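Local structure of SsfX3 (Streptomyces sp. SF2575, 3SKV) at residues Pro186-His197 with Asp219-Ser230. The protein probably transfers a salicylyl group onto a tetracycline intermediate during antibiotic biosynthesis, as a salicylyl-acyltransferase built on a GDSL/SGNH hydrolase fold. The protein carries 1 engineered substitution. Numbering follows the deposited sequence.
Sequences PHWIHYGDSICH and DLQSLSFAADGS
Ser224 OG reaches across to donate to Gly192 O (2.7 Å), approaching tilted 32° from the carbonyl plane. A water also donates to that oxygen and to Ile195 O while accepting from Ala226 N, tying Ala226 to the backbone at Gly192 and Ile195. Ser224 OG in turn sits at the edge of the His197 ring, where NE2 offers it a weak bond.

Strands 187-192 and 219-223 run parallel in the first beta-alpha-beta unit of the five-stranded sheet. Their bonds run from Asp219 N to Pro186 O (2.8 Å) through to Leu223 N to His190 O (2.8 Å). At the start, His187 and Asp219 lie side by side, ring and carboxylate planes 29° apart; a water bridges His187 ND1 and Asp219 O, and Asp219 OD1 has a salt bridge to Arg86. On the same face Ile189 CG2 meets Leu223 CD1 at 3.8 Å.

Tyr191, its CG anti to the backbone N (chi1 172°), crosses Leu223 at about a right angle and carries its hydroxyl to Gly229 O, a weak bond of 2.6 Å. An alanine here would strip away ring and hydroxyl together, and would probably open a gap beside Leu223 and leave Gly229 O without this donor.

Gly192-Asp193-Ser194 matches the GDS motif whose serine is the nucleophile in this family. His190 NE2 bonds Asp193 OD2 in the ring plane (2.9 Å), while ND1, bonded to Ser249, fixes the ring from its other nitrogen; Arg251 pairs with Asp193 OD1. With Gly192 O gripped as well, these bonds probably help to fix the backbone that leads into Ser194.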
loop_
_atom_site.group_PDB
_atom_site.type_symbol
_atom_site.label_atom_id
_atom_site.label_comp_id
_atom_site.label_asym_id
_atom_site.label_seq_id
_atom_site.Cartn_x
_atom_site.Cartn_y
_atom_site.Cartn_z
ATOM N N PRO A 186 2.273 15.160 -4.979
ATOM C CA PRO A 186 2.541 15.132 -3.525
ATOM C C PRO A 186 2.603 13.688 -3.025
ATOM O O PRO A 186 1.900 12.816 -3.537
ATOM C CB PRO A 186 1.358 15.894 -2.929
ATOM C CG PRO A 186 0.706 16.604 -4.091
ATOM C CD PRO A 186 0.958 15.769 -5.279
ATOM N N HIS A 187 3.450 13.439 -2.040
ATOM C CA HIS A 187 3.634 12.100 -1.497
ATOM C C HIS A 187 2.641 11.776 -0.429
ATOM O O HIS A 187 2.468 12.553 0.521
ATOM C CB HIS A 187 5.058 11.893 -0.961
ATOM C CG HIS A 187 6.091 11.932 -2.021
ATOM N ND1 HIS A 187 6.450 10.790 -2.706
ATOM C CD2 HIS A 187 6.803 12.977 -2.495
ATOM C CE1 HIS A 187 7.369 11.173 -3.580
ATOM N NE2 HIS A 187 7.620 12.478 -3.485
ATOM N N TRP A 188 2.018 10.600 -0.555
ATOM C CA TRP A 188 1.098 10.113 0.449
ATOM C C TRP A 188 1.574 8.802 1.040
ATOM O O TRP A 188 1.593 7.784 0.347
ATOM C CB TRP A 188 -0.347 10.019 -0.062
ATOM C CG TRP A 188 -1.294 9.398 0.930
ATOM C CD1 TRP A 188 -1.221 9.460 2.298
ATOM C CD2 TRP A 188 -2.437 8.589 0.623
ATOM N NE1 TRP A 188 -2.256 8.754 2.859
ATOM C CE2 TRP A 188 -3.026 8.215 1.854
ATOM C CE3 TRP A 188 -3.058 8.186 -0.582
ATOM C CZ2 TRP A 188 -4.201 7.451 1.917
ATOM C CZ3 TRP A 188 -4.216 7.422 -0.519
ATOM C CH2 TRP A 188 -4.767 7.048 0.719
ATOM N N ILE A 189 1.956 8.840 2.340
ATOM C CA ILE A 189 2.369 7.665 3.094
ATOM C C ILE A 189 1.195 7.144 3.908
ATOM O O ILE A 189 0.611 7.899 4.705
ATOM C CB ILE A 189 3.609 7.894 4.001
ATOM C CG1 ILE A 189 4.795 8.508 3.225
ATOM C CG2 ILE A 189 4.003 6.561 4.718
ATOM C CD1 ILE A 189 6.078 8.670 4.087
ATOM N N HIS A 190 0.845 5.848 3.714
ATOM C CA HIS A 190 -0.208 5.228 4.511
ATOM C C HIS A 190 0.400 4.055 5.304
ATOM O O HIS A 190 1.041 3.171 4.731
ATOM C CB HIS A 190 -1.458 4.812 3.710
ATOM C CG HIS A 190 -2.489 4.158 4.577
ATOM N ND1 HIS A 190 -3.318 4.911 5.420
ATOM C CD2 HIS A 190 -2.721 2.837 4.796
ATOM C CE1 HIS A 190 -4.027 4.027 6.108
ATOM N NE2 HIS A 190 -3.710 2.762 5.757
ATOM N N TYR A 191 0.200 4.084 6.633
ATOM C CA TYR A 191 0.682 3.034 7.533
ATOM C C TYR A 191 -0.467 2.443 8.345
ATOM O O TYR A 191 -1.343 3.161 8.788
ATOM C CB TYR A 191 1.769 3.601 8.473
ATOM C CG TYR A 191 2.206 2.656 9.565
ATOM C CD1 TYR A 191 3.171 1.683 9.327
ATOM C CD2 TYR A 191 1.652 2.727 10.838
ATOM C CE1 TYR A 191 3.541 0.773 10.317
ATOM C CE2 TYR A 191 2.028 1.832 11.840
ATOM C CZ TYR A 191 2.970 0.857 11.573
ATOM O OH TYR A 191 3.383 0.010 12.567
ATOM N N GLY A 192 -0.418 1.155 8.588
ATOM C CA GLY A 192 -1.404 0.509 9.444
ATOM C C GLY A 192 -2.348 -0.490 8.805
ATOM O O GLY A 192 -2.080 -1.023 7.726
ATOM N N ASP A 193 -3.449 -0.764 9.527
ATOM C CA ASP A 193 -4.524 -1.719 9.221
ATOM C C ASP A 193 -4.156 -3.161 9.594
ATOM O O ASP A 193 -2.982 -3.538 9.607
ATOM C CB ASP A 193 -5.038 -1.595 7.764
ATOM C CG ASP A 193 -5.758 -0.286 7.490
ATOM O OD1 ASP A 193 -6.854 -0.075 8.080
ATOM O OD2 ASP A 193 -5.249 0.518 6.661
ATOM N N SER A 194 -5.166 -3.960 9.890
ATOM C CA SER A 194 -4.966 -5.356 10.289
ATOM C C SER A 194 -5.166 -6.349 9.147
ATOM O O SER A 194 -4.971 -7.563 9.337
ATOM C CB SER A 194 -5.822 -5.701 11.504
ATOM O OG SER A 194 -7.131 -5.196 11.332
ATOM N N ILE A 195 -5.472 -5.815 7.941
ATOM C CA ILE A 195 -5.704 -6.615 6.732
ATOM C C ILE A 195 -4.845 -6.229 5.545
ATOM O O ILE A 195 -4.462 -5.071 5.399
ATOM C CB ILE A 195 -7.203 -6.676 6.312
ATOM C CG1 ILE A 195 -7.782 -5.270 6.019
ATOM C CG2 ILE A 195 -8.042 -7.517 7.306
ATOM C CD1 ILE A 195 -9.055 -5.237 5.199
ATOM N N CYS A 196 -4.627 -7.202 4.648
ATOM C CA CYS A 196 -3.944 -7.015 3.383
ATOM C C CYS A 196 -4.945 -6.322 2.483
ATOM O O CYS A 196 -6.096 -6.767 2.355
ATOM C CB CYS A 196 -3.511 -8.357 2.804
ATOM S SG CYS A 196 -2.591 -9.405 3.966
ATOM N N HIS A 197 -4.518 -5.209 1.897
ATOM C CA HIS A 197 -5.372 -4.388 1.051
ATOM C C HIS A 197 -5.610 -4.899 -0.347
ATOM O O HIS A 197 -6.523 -4.415 -1.015
ATOM C CB HIS A 197 -4.883 -2.942 1.042
ATOM C CG HIS A 197 -4.900 -2.312 2.403
ATOM N ND1 HIS A 197 -5.994 -2.446 3.252
ATOM C CD2 HIS A 197 -3.969 -1.545 3.005
ATOM C CE1 HIS A 197 -5.693 -1.748 4.328
ATOM N NE2 HIS A 197 -4.481 -1.192 4.228
ATOM N N ASP A 219 1.122 10.562 -5.004
ATOM C CA ASP A 219 2.137 9.542 -5.191
ATOM C C ASP A 219 2.126 8.660 -3.891
ATOM O O ASP A 219 2.730 8.996 -2.859
ATOM C CB ASP A 219 3.510 10.189 -5.411
ATOM C CG ASP A 219 4.628 9.244 -5.776
ATOM O OD1 ASP A 219 4.481 8.020 -5.546
ATOM O OD2 ASP A 219 5.672 9.729 -6.254
ATOM N N LEU A 220 1.409 7.549 -3.970
ATOM C CA LEU A 220 1.257 6.598 -2.885
ATOM C C LEU A 220 2.533 5.844 -2.497
ATOM O O LEU A 220 3.333 5.476 -3.359
ATOM C CB LEU A 220 0.151 5.594 -3.264
ATOM C CG LEU A 220 -0.021 4.366 -2.376
ATOM C CD1 LEU A 220 -0.580 4.769 -1.005
ATOM C CD2 LEU A 220 -0.888 3.345 -3.049
ATOM N N GLN A 221 2.615 5.576 -1.198
ATOM C CA GLN A 221 3.612 4.735 -0.568
ATOM C C GLN A 221 2.912 4.009 0.583
ATOM O O GLN A 221 2.564 4.609 1.589
ATOM C CB GLN A 221 4.796 5.540 -0.052
ATOM C CG GLN A 221 5.793 4.706 0.733
ATOM C CD GLN A 221 6.607 3.771 -0.142
ATOM O OE1 GLN A 221 7.342 4.210 -1.018
ATOM N NE2 GLN A 221 6.487 2.478 0.105
ATOM N N SER A 222 2.698 2.712 0.403
ATOM C CA SER A 222 2.047 1.853 1.378
ATOM C C SER A 222 3.093 1.224 2.277
ATOM O O SER A 222 4.087 0.668 1.798
ATOM C CB SER A 222 1.260 0.748 0.673
ATOM O OG SER A 222 0.813 -0.238 1.601
ATOM N N LEU A 223 2.881 1.331 3.575
ATOM C CA LEU A 223 3.676 0.702 4.611
ATOM C C LEU A 223 2.691 -0.092 5.471
ATOM O O LEU A 223 2.841 -0.202 6.689
ATOM C CB LEU A 223 4.475 1.720 5.436
ATOM C CG LEU A 223 5.555 2.508 4.718
ATOM C CD1 LEU A 223 6.149 3.514 5.615
ATOM C CD2 LEU A 223 6.646 1.620 4.193
ATOM N N SER A 224 1.661 -0.639 4.799
ATOM C CA SER A 224 0.625 -1.532 5.321
ATOM C C SER A 224 1.128 -2.971 5.160
ATOM O O SER A 224 1.310 -3.448 4.039
ATOM C CB SER A 224 -0.665 -1.369 4.525
ATOM O OG SER A 224 -1.557 -0.458 5.146
ATOM N N PHE A 225 1.369 -3.668 6.277
ATOM C CA PHE A 225 1.850 -5.047 6.176
ATOM C C PHE A 225 0.957 -5.976 7.003
ATOM O O PHE A 225 1.463 -6.903 7.667
ATOM C CB PHE A 225 3.329 -5.115 6.612
ATOM C CG PHE A 225 4.245 -4.125 5.935
ATOM C CD1 PHE A 225 4.724 -4.362 4.651
ATOM C CD2 PHE A 225 4.642 -2.964 6.584
ATOM C CE1 PHE A 225 5.576 -3.446 4.022
ATOM C CE2 PHE A 225 5.523 -2.074 5.972
ATOM C CZ PHE A 225 5.985 -2.321 4.690
ATOM N N ALA A 226 -0.392 -5.706 6.977
ATOM C CA ALA A 226 -1.450 -6.399 7.753
ATOM C C ALA A 226 -1.189 -6.250 9.284
ATOM O O ALA A 226 -0.382 -5.406 9.655
ATOM C CB ALA A 226 -1.583 -7.859 7.323
ATOM N N ALA A 227 -1.867 -7.017 10.157
ATOM C CA ALA A 227 -1.761 -6.896 11.622
ATOM C C ALA A 227 -0.347 -6.759 12.214
ATOM O O ALA A 227 -0.072 -5.769 12.909
ATOM C CB ALA A 227 -2.544 -7.996 12.318
ATOM N N ASP A 228 0.551 -7.712 11.901
ATOM C CA ASP A 228 1.935 -7.726 12.401
ATOM C C ASP A 228 2.719 -6.432 12.223
ATOM O O ASP A 228 3.419 -6.028 13.160
ATOM C CB ASP A 228 2.715 -8.941 11.865
ATOM C CG ASP A 228 2.151 -10.282 12.326
ATOM O OD1 ASP A 228 1.255 -10.282 13.216
ATOM O OD2 ASP A 228 2.593 -11.333 11.792
ATOM N N GLY A 229 2.568 -5.777 11.063
ATOM C CA GLY A 229 3.274 -4.535 10.783
ATOM C C GLY A 229 2.647 -3.265 11.324
ATOM O O GLY A 229 3.234 -2.196 11.175
ATOM N N SER A 230 1.483 -3.369 11.981
ATOM C CA SER A 230 0.719 -2.237 12.506
ATOM C C SER A 230 0.710 -2.120 14.049
ATOM O O SER A 230 -0.288 -1.675 14.618
ATOM C CB SER A 230 -0.707 -2.296 11.967
ATOM O OG SER A 230 -0.709 -2.746 10.625
HETATM O O HOH W 1 5.260 8.376 -2.131
HETATM O O HOH W 2 -2.342 -3.640 6.092
#